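Local atomic coordinates of cDNA FLJ56608, highly similar to Homo sapiens chloride channel, calcium activated, family member 1 (CLCA1), mRNA (Homo sapiens, PDB entry 6PYO), a protein that may help mediate calcium-activated chloride conductance and regulate mucus secretion by goblet cells, and is probably a self-cleaving metalloprotease, represented here by its calcium-binding VWA domain. Residues D14-M19 against G83-C88. Sequence-based numbering, arbitrary orientation.
With CA (calcium ion), chain C.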
loop_
_atom_site.group_PDB
_atom_site.type_symbol
_atom_site.label_atom_id
_atom_site.label_comp_id
_atom_site.label_asym_id
_atom_site.label_seq_id
_atom_site.Cartn_x
_atom_site.Cartn_y
_atom_site.Cartn_z
ATOM N N ASP A 14 -0.315 -1.792 6.645
ATOM C CA ASP A 14 0.305 -1.819 7.967
ATOM C C ASP A 14 -0.456 -2.785 8.867
ATOM O O ASP A 14 -1.631 -2.550 9.184
ATOM C CB ASP A 14 0.282 -0.395 8.503
ATOM C CG ASP A 14 1.080 -0.219 9.783
ATOM O OD1 ASP A 14 1.293 -1.219 10.506
ATOM O OD2 ASP A 14 1.450 0.947 10.042
ATOM N N LYS A 15 0.189 -3.905 9.245
ATOM C CA LYS A 15 -0.384 -4.834 10.211
ATOM C C LYS A 15 0.398 -4.834 11.533
ATOM O O LYS A 15 0.352 -5.824 12.275
ATOM C CB LYS A 15 -0.473 -6.258 9.638
ATOM C CG LYS A 15 0.881 -6.822 9.181
ATOM C CD LYS A 15 1.071 -8.296 9.469
ATOM C CE LYS A 15 0.855 -8.661 10.930
ATOM N NZ LYS A 15 2.100 -8.536 11.743
ATOM N N SER A 16 1.115 -3.750 11.837
ATOM C CA SER A 16 1.971 -3.683 13.017
ATOM C C SER A 16 1.129 -3.595 14.284
ATOM O O SER A 16 -0.083 -3.388 14.241
ATOM C CB SER A 16 2.920 -2.493 12.908
ATOM O OG SER A 16 2.233 -1.241 12.919
ATOM N N GLY A 17 1.800 -3.721 15.444
ATOM C CA GLY A 17 1.069 -3.785 16.703
ATOM C C GLY A 17 0.249 -2.547 17.007
ATOM O O GLY A 17 -0.835 -2.644 17.591
ATOM N N SER A 18 0.763 -1.360 16.648
ATOM C CA SER A 18 -0.003 -0.136 16.874
ATOM C C SER A 18 -1.358 -0.196 16.199
ATOM O O SER A 18 -2.300 0.461 16.647
ATOM C CB SER A 18 0.736 1.108 16.369
ATOM O OG SER A 18 1.159 0.998 15.016
ATOM N N MET A 19 -1.464 -0.936 15.094
ATOM C CA MET A 19 -2.722 -1.022 14.371
ATOM C C MET A 19 -3.791 -1.745 15.169
ATOM O O MET A 19 -4.967 -1.669 14.804
ATOM C CB MET A 19 -2.481 -1.707 13.021
ATOM C CG MET A 19 -1.634 -0.860 12.082
ATOM S SD MET A 19 -2.486 0.671 11.554
ATOM C CE MET A 19 -3.632 -0.056 10.395
ATOM N N GLY A 83 3.680 -6.944 15.889
ATOM C CA GLY A 83 5.023 -6.749 15.386
ATOM C C GLY A 83 5.359 -5.279 15.295
ATOM O O GLY A 83 4.583 -4.396 15.669
ATOM N N GLY A 84 6.567 -5.025 14.820
ATOM C CA GLY A 84 7.049 -3.671 14.717
ATOM C C GLY A 84 6.632 -3.043 13.401
ATOM O O GLY A 84 5.874 -3.604 12.607
ATOM N N THR A 85 7.167 -1.859 13.169
ATOM C CA THR A 85 6.729 -0.990 12.098
ATOM C C THR A 85 7.909 -0.643 11.203
ATOM O O THR A 85 8.919 -0.129 11.688
ATOM C CB THR A 85 6.120 0.284 12.642
ATOM O OG1 THR A 85 5.015 -0.038 13.497
ATOM C CG2 THR A 85 5.599 1.138 11.463
ATOM N N SER A 86 7.767 -0.898 9.888
ATOM C CA SER A 86 8.709 -0.352 8.907
ATOM C C SER A 86 7.947 -0.061 7.602
ATOM O O SER A 86 7.807 -0.927 6.735
ATOM C CB SER A 86 9.884 -1.292 8.682
ATOM O OG SER A 86 10.752 -0.770 7.691
ATOM N N ILE A 87 7.478 1.182 7.472
ATOM C CA ILE A 87 6.859 1.600 6.216
ATOM C C ILE A 87 7.815 1.341 5.067
ATOM O O ILE A 87 7.422 0.844 4.003
ATOM C CB ILE A 87 6.422 3.075 6.286
ATOM C CG1 ILE A 87 5.197 3.162 7.196
ATOM C CG2 ILE A 87 6.150 3.588 4.873
ATOM C CD1 ILE A 87 4.667 4.544 7.420
ATOM N N CYS A 88 9.099 1.644 5.274
ATOM C CA CYS A 88 10.058 1.550 4.184
ATOM C C CYS A 88 10.224 0.124 3.713
ATOM O O CYS A 88 10.360 -0.110 2.506
ATOM C CB CYS A 88 11.406 2.160 4.589
ATOM S SG CYS A 88 11.375 3.996 4.544
HETATM CA CA CA C . 3.056 0.598 14.118
HETATM O O HOH W 1 4.154 2.340 15.357
HETATM O O HOH W 2 2.373 1.840 12.224
#
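S16, S18 and T85 bind one calcium ion through their hydroxyls in the metal ion-dependent adhesion site (MIDAS) of a von Willebrand factor type A domain. Residues 14-19 carry its DxSxS signature at the end of strand 8-14, and the loop ahead of helix 87-99 brings in the threonine. D14 belongs to the second shell. Its OD1 takes the backbone N-H of S16 in an Asx turn, N to OD1 2.9 Å, and also accepts from S16 OG at 2.6 Å through its syn lone pair. One carboxylate oxygen thus fixes both the loop and the hydroxyl, leaving a lone pair of that hydroxyl to face the metal; OD2 bonds to T113 and lies 2.5 Å from a metal-bound water. K15 takes no part in the metal shell; its ammonium pairs with D52 and the carbonyl of S82. S16 suits the first shell because its short side chain, with OG between the backbone N and carbonyl carbon (chi1 65°), reaches the calcium without extra flexibility, OG to metal 2.3 Å. Its CB rests against the carbonyl O of G84 at 3.2 Å. At G17 the two loops join directly: its N donates to G83 O at 2.9 Å, with an N-H...O angle of 162°. G83 suits the partner loop because, at its positive phi of 95°, a beta carbon would collide with the preceding carbonyl oxygen. S18 supplies the second serine hydroxyl, which also bonds to D114, an acid that would reinforce its hold on the cation. T85 suits its place because its branches divide the work: OG1, beside the backbone N, meets the calcium, while CG2 lies 4.4 Å from D14 OD2. Two waters add to the calcium's shell, one roughly opposite S16 OG, while S18 OG and T85 OG1 sit on opposite sides of the ion, each 2.1 Å from it.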